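Local structure of protein virB8 (Agrobacterium tumefaciens, 2CC3) at residues W16-V19 with R20-S24; H3-Q6 with E7-V10; Y32-D35 with L36-F40; S24-A27 with D28-Q31. The protein probably helps direct T-DNA transfer into plant cells as a type IV secretion component, of which this chain is the periplasmic domain. One frame throughout, in Å; residues are numbered along the deposited sequence.

Contact 1 (W16-V19 with R20-S24)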
loop_
_atom_site.group_PDB
_atom_site.type_symbol
_atom_site.label_atom_id
_atom_site.label_comp_id
_atom_site.label_asym_id
_atom_site.label_seq_id
_atom_site.Cartn_x
_atom_site.Cartn_y
_atom_site.Cartn_z
ATOM N N TRP A 16 -1.424 7.719 -7.374
ATOM C CA TRP A 16 -0.158 6.987 -7.541
ATOM C C TRP A 16 -0.223 5.599 -7.006
ATOM O O TRP A 16 0.293 4.644 -7.606
ATOM C CB TRP A 16 1.017 7.722 -6.892
ATOM C CG TRP A 16 2.208 6.840 -6.864
ATOM C CD1 TRP A 16 2.824 6.334 -5.749
ATOM C CD2 TRP A 16 2.893 6.286 -7.982
ATOM N NE1 TRP A 16 3.854 5.513 -6.105
ATOM C CE2 TRP A 16 3.925 5.464 -7.473
ATOM C CE3 TRP A 16 2.743 6.399 -9.374
ATOM C CZ2 TRP A 16 4.810 4.762 -8.308
ATOM C CZ3 TRP A 16 3.615 5.695 -10.197
ATOM C CH2 TRP A 16 4.622 4.890 -9.664
ATOM N N GLU A 17 -0.823 5.460 -5.833
ATOM C CA GLU A 17 -1.074 4.121 -5.294
ATOM C C GLU A 17 -1.952 3.318 -6.278
ATOM O O GLU A 17 -1.696 2.137 -6.539
ATOM C CB GLU A 17 -1.710 4.225 -3.918
ATOM C CG GLU A 17 -2.031 2.897 -3.288
ATOM C CD GLU A 17 -3.014 3.029 -2.148
ATOM O OE1 GLU A 17 -3.389 4.186 -1.766
ATOM O OE2 GLU A 17 -3.428 1.964 -1.647
ATOM N N TYR A 18 -2.963 3.971 -6.846
ATOM C CA TYR A 18 -3.761 3.358 -7.923
ATOM C C TYR A 18 -2.881 2.870 -9.042
ATOM O O TYR A 18 -2.862 1.663 -9.385
ATOM C CB TYR A 18 -4.844 4.300 -8.473
ATOM C CG TYR A 18 -5.795 3.611 -9.460
ATOM C CD1 TYR A 18 -6.921 2.918 -9.000
ATOM C CD2 TYR A 18 -5.563 3.666 -10.848
ATOM C CE1 TYR A 18 -7.795 2.289 -9.894
ATOM C CE2 TYR A 18 -6.399 3.044 -11.745
ATOM C CZ TYR A 18 -7.520 2.352 -11.274
ATOM O OH TYR A 18 -8.360 1.720 -12.160
ATOM N N VAL A 19 -2.126 3.788 -9.623
ATOM C CA VAL A 19 -1.185 3.392 -10.681
ATOM C C VAL A 19 -0.290 2.249 -10.235
ATOM O O VAL A 19 -0.200 1.207 -10.908
ATOM C CB VAL A 19 -0.292 4.586 -11.118
ATOM C CG1 VAL A 19 0.733 4.156 -12.183
ATOM C CG2 VAL A 19 -1.149 5.687 -11.617
ATOM N N ARG A 20 0.365 2.422 -9.084
ATOM C CA ARG A 20 1.324 1.430 -8.662
ATOM C C ARG A 20 0.649 0.059 -8.532
ATOM O O ARG A 20 1.179 -0.945 -9.018
ATOM C CB ARG A 20 1.977 1.866 -7.341
ATOM C CG ARG A 20 3.059 0.966 -6.807
ATOM C CD ARG A 20 3.461 1.348 -5.343
ATOM N NE ARG A 20 2.438 0.997 -4.337
ATOM C CZ ARG A 20 2.359 -0.166 -3.663
ATOM N NH1 ARG A 20 3.243 -1.162 -3.837
ATOM N NH2 ARG A 20 1.382 -0.337 -2.784
ATOM N N LEU A 21 -0.489 0.004 -7.830
ATOM C CA LEU A 21 -1.183 -1.278 -7.603
ATOM C C LEU A 21 -1.672 -1.901 -8.919
ATOM O O LEU A 21 -1.655 -3.112 -9.097
ATOM C CB LEU A 21 -2.356 -1.122 -6.607
ATOM C CG LEU A 21 -2.082 -0.955 -5.100
ATOM C CD1 LEU A 21 -3.320 -0.448 -4.426
ATOM C CD2 LEU A 21 -1.609 -2.218 -4.372
ATOM N N ARG A 22 -2.087 -1.059 -9.854
ATOM C CA ARG A 22 -2.630 -1.545 -11.113
ATOM C C ARG A 22 -1.540 -2.007 -12.091
ATOM O O ARG A 22 -1.751 -2.980 -12.829
ATOM C CB ARG A 22 -3.573 -0.499 -11.719
ATOM C CG ARG A 22 -4.063 -0.879 -13.096
ATOM C CD ARG A 22 -5.291 -0.122 -13.557
ATOM N NE ARG A 22 -5.730 -0.680 -14.845
ATOM C CZ ARG A 22 -6.872 -0.368 -15.433
ATOM N NH1 ARG A 22 -7.704 0.483 -14.852
ATOM N NH2 ARG A 22 -7.190 -0.912 -16.586
ATOM N N GLU A 23 -0.377 -1.353 -12.074
ATOM C CA GLU A 23 0.634 -1.581 -13.095
ATOM C C GLU A 23 1.783 -2.485 -12.612
ATOM O O GLU A 23 2.572 -2.984 -13.424
ATOM C CB GLU A 23 1.164 -0.229 -13.641
ATOM C CG GLU A 23 0.080 0.729 -14.203
ATOM C CD GLU A 23 -0.740 0.125 -15.359
ATOM O OE1 GLU A 23 -0.235 -0.827 -16.005
ATOM O OE2 GLU A 23 -1.877 0.602 -15.620
ATOM N N SER A 24 1.878 -2.649 -11.287
ATOM C CA SER A 24 2.786 -3.594 -10.640
ATOM C C SER A 24 2.247 -5.004 -10.773
ATOM O O SER A 24 1.054 -5.182 -11.030
ATOM C CB SER A 24 2.887 -3.276 -9.150
ATOM O OG SER A 24 4.040 -2.533 -8.892
#
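Tyr18 and Arg22 run side by side along the tightly packed flank of the helix and meet at their polar ends. Arg22 NH1 gives a bent hydrogen bond to Tyr18 OH (3.0 Å, 142°); the hydroxyl lies at the guanidinium edge, near its plane, although ring and guanidinium are turned 65° apart. CG of Arg22 is anti to the backbone N (chi1 174°) and the chain stays extended to NE, which carries CD past Tyr18 CE2 at 3.8 Å. Ser41 OG hydrogen-bonds to Tyr18 OH, and the Tyr135 ring meets that of Tyr18 edge-to-face. Glu23 bends at chi2 and puts CG 4.0 Å from Val19 CG1, its OE2 hydrogen-bonding to Tyr135 OH. These residues end helix 6-23, the N-terminal helix packed on the antiparallel sheet of the NTF2-like VirB8 domain. Trp16 is buried: Arg20 CB covers the rim of one face, 4.1 Å from Trp16 CE2, and His75 meets the ring edge-to-face. Glu17 and Arg20, partly exposed, are held more loosely. Arg20 bends at chi3 and packs on Tyr32 of the second subunit. Glu17 lies along Leu21, itself buried against helix 30-39, while Glu17 OE2 and Arg20 NH2 stay 5.5 Å apart, too far for a salt bridge.

Contact 2 (H3-Q6 with E7-V10)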
loop_
_atom_site.group_PDB
_atom_site.type_symbol
_atom_site.label_atom_id
_atom_site.label_comp_id
_atom_site.label_asym_id
_atom_site.label_seq_id
_atom_site.Cartn_x
_atom_site.Cartn_y
_atom_site.Cartn_z
ATOM N N HIS A 3 4.575 24.570 -1.453
ATOM C CA HIS A 3 3.377 24.270 -0.664
ATOM C C HIS A 3 2.334 23.454 -1.437
ATOM O O HIS A 3 2.136 23.646 -2.634
ATOM C CB HIS A 3 2.698 25.559 -0.161
ATOM C CG HIS A 3 3.651 26.657 0.202
ATOM N ND1 HIS A 3 4.112 26.851 1.489
ATOM C CD2 HIS A 3 4.209 27.639 -0.548
ATOM C CE1 HIS A 3 4.930 27.889 1.511
ATOM N NE2 HIS A 3 5.006 28.386 0.288
ATOM N N MET A 4 1.660 22.547 -0.739
ATOM C CA MET A 4 0.431 21.961 -1.251
ATOM C C MET A 4 -0.607 21.797 -0.153
ATOM O O MET A 4 -0.270 21.575 1.014
ATOM C CB MET A 4 0.679 20.636 -1.992
ATOM C CG MET A 4 1.060 19.418 -1.162
ATOM S SD MET A 4 1.536 18.093 -2.297
ATOM C CE MET A 4 3.282 18.461 -2.509
ATOM N N THR A 5 -1.870 21.911 -0.539
ATOM C CA THR A 5 -2.977 21.573 0.343
ATOM C C THR A 5 -2.935 20.072 0.676
ATOM O O THR A 5 -2.429 19.269 -0.106
ATOM C CB THR A 5 -4.319 21.920 -0.318
ATOM O OG1 THR A 5 -4.542 21.027 -1.409
ATOM C CG2 THR A 5 -4.304 23.371 -0.837
ATOM N N GLN A 6 -3.463 19.687 1.834
ATOM C CA GLN A 6 -3.536 18.276 2.152
ATOM C C GLN A 6 -4.440 17.512 1.188
ATOM O O GLN A 6 -4.149 16.357 0.870
ATOM C CB GLN A 6 -3.901 17.982 3.614
ATOM C CG GLN A 6 -3.558 16.502 3.990
ATOM C CD GLN A 6 -3.719 16.192 5.446
ATOM O OE1 GLN A 6 -2.916 16.604 6.280
ATOM N NE2 GLN A 6 -4.754 15.472 5.764
ATOM N N GLU A 7 -5.496 18.158 0.701
ATOM C CA GLU A 7 -6.419 17.567 -0.289
ATOM C C GLU A 7 -5.691 17.170 -1.558
ATOM O O GLU A 7 -5.866 16.064 -2.041
ATOM C CB GLU A 7 -7.589 18.528 -0.607
ATOM C CG GLU A 7 -8.255 18.348 -1.990
ATOM C CD GLU A 7 -8.932 16.986 -2.204
ATOM O OE1 GLU A 7 -8.879 16.110 -1.312
ATOM O OE2 GLU A 7 -9.518 16.784 -3.290
ATOM N N GLU A 8 -4.865 18.082 -2.059
ATOM C CA GLU A 8 -3.997 17.857 -3.203
ATOM C C GLU A 8 -2.929 16.799 -2.904
ATOM O O GLU A 8 -2.617 15.976 -3.762
ATOM C CB GLU A 8 -3.491 19.227 -3.715
ATOM C CG GLU A 8 -2.067 19.417 -4.219
ATOM C CD GLU A 8 -1.711 20.930 -4.275
ATOM O OE1 GLU A 8 -2.405 21.729 -3.597
ATOM O OE2 GLU A 8 -0.747 21.326 -4.981
ATOM N N ALA A 9 -2.423 16.758 -1.669
ATOM C CA ALA A 9 -1.465 15.695 -1.285
ATOM C C ALA A 9 -2.120 14.319 -1.299
ATOM O O ALA A 9 -1.570 13.353 -1.846
ATOM C CB ALA A 9 -0.815 15.979 0.081
ATOM N N VAL A 10 -3.299 14.238 -0.695
ATOM C CA VAL A 10 -4.106 13.028 -0.695
ATOM C C VAL A 10 -4.462 12.535 -2.104
ATOM O O VAL A 10 -4.373 11.332 -2.378
ATOM C CB VAL A 10 -5.344 13.218 0.213
ATOM C CG1 VAL A 10 -6.214 11.950 0.261
ATOM C CG2 VAL A 10 -4.867 13.555 1.626
#
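A capping box starts helix 6-23: Thr5, at the N-cap, and Glu8, three residues on, exchange side-chain-to-backbone hydrogen bonds. Glu8 N donates to Thr5 OG1 at 3.0 Å with a fairly straight approach (159°), and Thr5 N returns a bond to Glu8 OE1. The hydroxyl of Thr5 also donates to Glu8 OE1 at 3.1 Å, so a single carboxylate oxygen is gripped twice by one residue. The two donors come differently: OG1 uses the anti lone pair of OE1, while Thr5 N sits above the carboxylate plane, 60° out of it. A chi1 of 69° turns Thr5 OG1 toward the first turn, where it meets both Glu8 N and Glu8 OE1. The negative carboxylate lies beside the helix start, where it would probably interact well with the positive end of the helix dipole. Behind the cap the regular helical bonds begin, Ala9 N to Thr5 O and Val10 N to Gln6 O. Glu7 turns elsewhere, its OE1 forming a salt bridge with Lys114. The second subunit packs close by: Val10 meets Val10 of that subunit, and Gln6 meets its Glu7. Met4, probably a cloning remnant ahead of the natural sequence, lays its CB against the carboxylate of Glu8, 3.3 Å from CD. Further along the same side chain, the Met4 thioether reaches the first turn, with SD 4.0 Å from Ala9 CB.

Contact 3 (Y32-D35 with L36-F40)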
loop_
_atom_site.group_PDB
_atom_site.type_symbol
_atom_site.label_atom_id
_atom_site.label_comp_id
_atom_site.label_asym_id
_atom_site.label_seq_id
_atom_site.Cartn_x
_atom_site.Cartn_y
_atom_site.Cartn_z
ATOM N N TYR A 32 -4.518 -8.928 -3.198
ATOM C CA TYR A 32 -4.534 -7.669 -2.497
ATOM C C TYR A 32 -4.616 -6.489 -3.489
ATOM O O TYR A 32 -5.468 -5.627 -3.358
ATOM C CB TYR A 32 -3.316 -7.544 -1.564
ATOM C CG TYR A 32 -3.100 -6.119 -1.081
ATOM C CD1 TYR A 32 -4.063 -5.472 -0.307
ATOM C CD2 TYR A 32 -1.948 -5.396 -1.441
ATOM C CE1 TYR A 32 -3.891 -4.178 0.090
ATOM C CE2 TYR A 32 -1.761 -4.078 -1.014
ATOM C CZ TYR A 32 -2.740 -3.480 -0.263
ATOM O OH TYR A 32 -2.576 -2.181 0.172
ATOM N N ALA A 33 -3.741 -6.448 -4.484
ATOM C CA ALA A 33 -3.761 -5.315 -5.419
ATOM C C ALA A 33 -5.067 -5.271 -6.248
ATOM O O ALA A 33 -5.686 -4.224 -6.368
ATOM C CB ALA A 33 -2.526 -5.317 -6.285
ATOM N N TYR A 34 -5.498 -6.423 -6.744
ATOM C CA TYR A 34 -6.732 -6.566 -7.537
ATOM C C TYR A 34 -7.978 -6.023 -6.831
ATOM O O TYR A 34 -8.816 -5.374 -7.457
ATOM C CB TYR A 34 -6.917 -8.045 -7.930
ATOM C CG TYR A 34 -8.199 -8.353 -8.676
ATOM C CD1 TYR A 34 -8.223 -8.370 -10.071
ATOM C CD2 TYR A 34 -9.382 -8.622 -7.996
ATOM C CE1 TYR A 34 -9.371 -8.651 -10.773
ATOM C CE2 TYR A 34 -10.545 -8.890 -8.687
ATOM C CZ TYR A 34 -10.530 -8.912 -10.083
ATOM O OH TYR A 34 -11.668 -9.199 -10.801
ATOM N N ASP A 35 -8.109 -6.289 -5.532
ATOM C CA ASP A 35 -9.268 -5.803 -4.785
ATOM C C ASP A 35 -9.259 -4.285 -4.537
ATOM O O ASP A 35 -10.296 -3.621 -4.671
ATOM C CB ASP A 35 -9.421 -6.542 -3.447
ATOM C CG ASP A 35 -9.531 -8.044 -3.607
ATOM O OD1 ASP A 35 -10.269 -8.523 -4.509
ATOM O OD2 ASP A 35 -8.873 -8.754 -2.809
ATOM N N LEU A 36 -8.113 -3.745 -4.112
ATOM C CA LEU A 36 -7.962 -2.293 -3.986
ATOM C C LEU A 36 -8.162 -1.577 -5.345
ATOM O O LEU A 36 -8.901 -0.633 -5.427
ATOM C CB LEU A 36 -6.609 -1.907 -3.336
ATOM C CG LEU A 36 -6.420 -1.685 -1.813
ATOM C CD1 LEU A 36 -5.220 -0.783 -1.539
ATOM C CD2 LEU A 36 -7.654 -1.088 -1.126
ATOM N N VAL A 37 -7.518 -2.054 -6.407
ATOM C CA VAL A 37 -7.703 -1.459 -7.731
ATOM C C VAL A 37 -9.183 -1.459 -8.125
ATOM O O VAL A 37 -9.707 -0.426 -8.521
ATOM C CB VAL A 37 -6.859 -2.166 -8.840
ATOM C CG1 VAL A 37 -7.323 -1.704 -10.205
ATOM C CG2 VAL A 37 -5.358 -1.855 -8.649
ATOM N N SER A 38 -9.847 -2.613 -7.986
ATOM C CA SER A 38 -11.298 -2.763 -8.326
ATOM C C SER A 38 -12.219 -1.825 -7.546
ATOM O O SER A 38 -13.171 -1.280 -8.093
ATOM C CB SER A 38 -11.763 -4.214 -8.087
ATOM O OG SER A 38 -10.945 -5.156 -8.785
ATOM N N ASN A 39 -11.944 -1.655 -6.255
ATOM C CA ASN A 39 -12.799 -0.832 -5.385
ATOM C C ASN A 39 -12.704 0.658 -5.671
ATOM O O ASN A 39 -13.657 1.414 -5.482
ATOM C CB ASN A 39 -12.467 -1.110 -3.917
ATOM C CG ASN A 39 -12.959 -2.463 -3.472
ATOM O OD1 ASN A 39 -14.029 -2.898 -3.885
ATOM N ND2 ASN A 39 -12.185 -3.136 -2.626
ATOM N N PHE A 40 -11.526 1.058 -6.129
ATOM C CA PHE A 40 -11.194 2.427 -6.486
ATOM C C PHE A 40 -11.783 2.881 -7.856
ATOM O O PHE A 40 -11.731 4.062 -8.186
ATOM C CB PHE A 40 -9.659 2.521 -6.623
ATOM C CG PHE A 40 -8.924 3.084 -5.407
ATOM C CD1 PHE A 40 -8.325 2.231 -4.466
ATOM C CD2 PHE A 40 -8.746 4.457 -5.250
ATOM C CE1 PHE A 40 -7.605 2.742 -3.346
ATOM C CE2 PHE A 40 -8.032 4.979 -4.139
ATOM C CZ PHE A 40 -7.461 4.116 -3.195
#
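The Tyr34 ring carries Ser38 OG over one face, toward the rim and 3.8 Å from Tyr34 CE2, and has Asp35 OD1 at its edge, in plane. The Tyr32 ring meets Leu36 obliquely: Leu36 CD1 lies 3.4 Å from Tyr32 OH and close to CZ. That hydroxyl hydrogen-bonds to O2 of a methylpentanediol molecule, probably from the crystallisation liquor, and the ring makes a cation-pi contact with Arg20 of the second subunit. Ser38 OG is anti to its own carbonyl carbon (chi1 -54°), a turn that folds it back onto Tyr34 O in a short hydrogen bond of 2.5 Å. Ser38 N donates to the same Tyr34 O at 3.0 Å, from the opposite face of the carbonyl plane, so this oxygen is held from two sides. Gln50 NE2 hydrogen-bonds to Ser38 OG, and Asn54 ND2 to Tyr34 OH, linking this flank to the region of helix 43-53. On the inner flank Leu36 and Val37 pack on Leu21 of helix 6-23. A serine hydroxyl bonded to the carbonyl four residues earlier is a common intrahelical motif, seen here in the amphipathic helix 30-39 of the NTF2-like VirB8 domain.

Contact 4 (S24-A27 with D28-Q31)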
loop_
_atom_site.group_PDB
_atom_site.type_symbol
_atom_site.label_atom_id
_atom_site.label_comp_id
_atom_site.label_asym_id
_atom_site.label_seq_id
_atom_site.Cartn_x
_atom_site.Cartn_y
_atom_site.Cartn_z
ATOM N N SER A 24 1.878 -2.649 -11.287
ATOM C CA SER A 24 2.786 -3.594 -10.640
ATOM C C SER A 24 2.247 -5.004 -10.773
ATOM O O SER A 24 1.054 -5.182 -11.030
ATOM C CB SER A 24 2.887 -3.276 -9.150
ATOM O OG SER A 24 4.040 -2.533 -8.892
ATOM N N TYR A 25 3.108 -6.004 -10.590
ATOM C CA TYR A 25 2.647 -7.401 -10.475
ATOM C C TYR A 25 3.546 -8.254 -9.596
ATOM O O TYR A 25 4.763 -8.309 -9.776
ATOM C CB TYR A 25 2.501 -8.128 -11.829
ATOM C CG TYR A 25 2.108 -9.596 -11.638
ATOM C CD1 TYR A 25 0.799 -9.932 -11.284
ATOM C CD2 TYR A 25 3.038 -10.630 -11.759
ATOM C CE1 TYR A 25 0.415 -11.239 -11.077
ATOM C CE2 TYR A 25 2.656 -11.953 -11.557
ATOM C CZ TYR A 25 1.335 -12.241 -11.210
ATOM O OH TYR A 25 0.882 -13.525 -11.011
ATOM N N ASP A 26 2.923 -8.963 -8.671
ATOM C CA ASP A 26 3.637 -9.915 -7.827
ATOM C C ASP A 26 2.603 -10.967 -7.461
ATOM O O ASP A 26 1.561 -10.631 -6.905
ATOM C CB ASP A 26 4.159 -9.178 -6.582
ATOM C CG ASP A 26 5.045 -10.041 -5.706
ATOM O OD1 ASP A 26 6.215 -10.252 -6.054
ATOM O OD2 ASP A 26 4.580 -10.496 -4.637
ATOM N N ALA A 27 2.856 -12.229 -7.784
ATOM C CA ALA A 27 1.865 -13.280 -7.472
ATOM C C ALA A 27 1.373 -13.249 -6.003
ATOM O O ALA A 27 0.202 -13.528 -5.723
ATOM C CB ALA A 27 2.422 -14.657 -7.837
ATOM N N ASP A 28 2.264 -12.888 -5.076
ATOM C CA ASP A 28 1.892 -12.771 -3.659
ATOM C C ASP A 28 0.926 -11.629 -3.369
ATOM O O ASP A 28 0.110 -11.743 -2.468
ATOM C CB ASP A 28 3.129 -12.623 -2.767
ATOM C CG ASP A 28 4.030 -13.844 -2.820
ATOM O OD1 ASP A 28 3.563 -14.913 -3.289
ATOM O OD2 ASP A 28 5.208 -13.737 -2.401
ATOM N N THR A 29 1.031 -10.530 -4.120
ATOM C CA THR A 29 0.211 -9.326 -3.899
ATOM C C THR A 29 -0.919 -9.215 -4.906
ATOM O O THR A 29 -1.680 -8.243 -4.895
ATOM C CB THR A 29 1.039 -8.051 -4.033
ATOM O OG1 THR A 29 1.561 -7.963 -5.362
ATOM C CG2 THR A 29 2.179 -8.015 -3.026
ATOM N N ALA A 30 -1.022 -10.210 -5.779
ATOM C CA ALA A 30 -1.982 -10.180 -6.885
ATOM C C ALA A 30 -3.435 -9.939 -6.433
ATOM O O ALA A 30 -4.149 -9.105 -7.026
ATOM C CB ALA A 30 -1.835 -11.452 -7.745
ATOM N N GLN A 31 -3.866 -10.663 -5.391
ATOM C CA GLN A 31 -5.220 -10.552 -4.856
ATOM C C GLN A 31 -5.456 -9.249 -4.079
ATOM O O GLN A 31 -6.493 -8.582 -4.228
ATOM C CB GLN A 31 -5.503 -11.732 -3.927
ATOM C CG GLN A 31 -7.004 -12.020 -3.727
ATOM C CD GLN A 31 -7.519 -12.952 -4.803
ATOM O OE1 GLN A 31 -7.196 -14.145 -4.803
ATOM N NE2 GLN A 31 -8.297 -12.414 -5.744
#
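With chi1 at 62°, the Thr29 hydroxyl folds back over its own main chain toward Asp26. Thr29 OG1 thereby donates to Asp26 O at 3.1 Å and also comes 3.1 Å from Asp26 CB. Thr29 N donates to the same oxygen at 2.8 Å, with an angle of 134° at the hydrogen. Both donors approach Asp26 O from one face of its plane, the amide well above the carbonyl plane and the hydroxyl only tilted from it. CG of Asp26 stands anti to its backbone N (chi1 -174°), which lets OD2 reach toward Asp28 and take a weak bond from Asp28 N at 3.4 Å. The two carboxylate planes are nearly perpendicular, with Asp26 OD2 4.0 Å from Asp28 OD2. Asp26 and Asp28 of the second subunit lie close as well, and this gathering of acids could raise some of their pKa values; a long, weak ion pair from Asp26 OD1 to Arg70 NE may offset part of this charge. Thr29 packs on Thr29 of the second subunit. Ala30 CB meets the Tyr25 ring obliquely, 4.0 Å from Tyr25 CE1, and the ring leans on Pro61 and Gln62. The bond from Thr29 N to Asp26 O, with near-helical angles at Ala27 and Asp28, makes 26-29 a beta turn that leads from the loop after helix 6-23 into helix 30-39 at the dimer contact.

In the fold
From the N terminus, contact 2 starts helix 6-23, and contact 1 forms the far end of the same helix, their centres 20 Å apart. Contact 4 turns the chain in the loop from helix 6-23 to helix 30-39, where contact 3 takes over directly after Gln31. The four local contacts follow one another along the chain, contacts 1 and 4 overlapping at Ser24; none nests or crosses. Contacts 1 and 3 nevertheless touch through space, Leu21 and Glu17 against Leu36, packing the two consecutive helices together while contact 1 also reaches the sheet. Contacts 2 and 4 lie on opposite sides of the chain's centre. All four reach the second subunit, Arg20 of contact 1 meeting Tyr32 of contact 3 across the dimer.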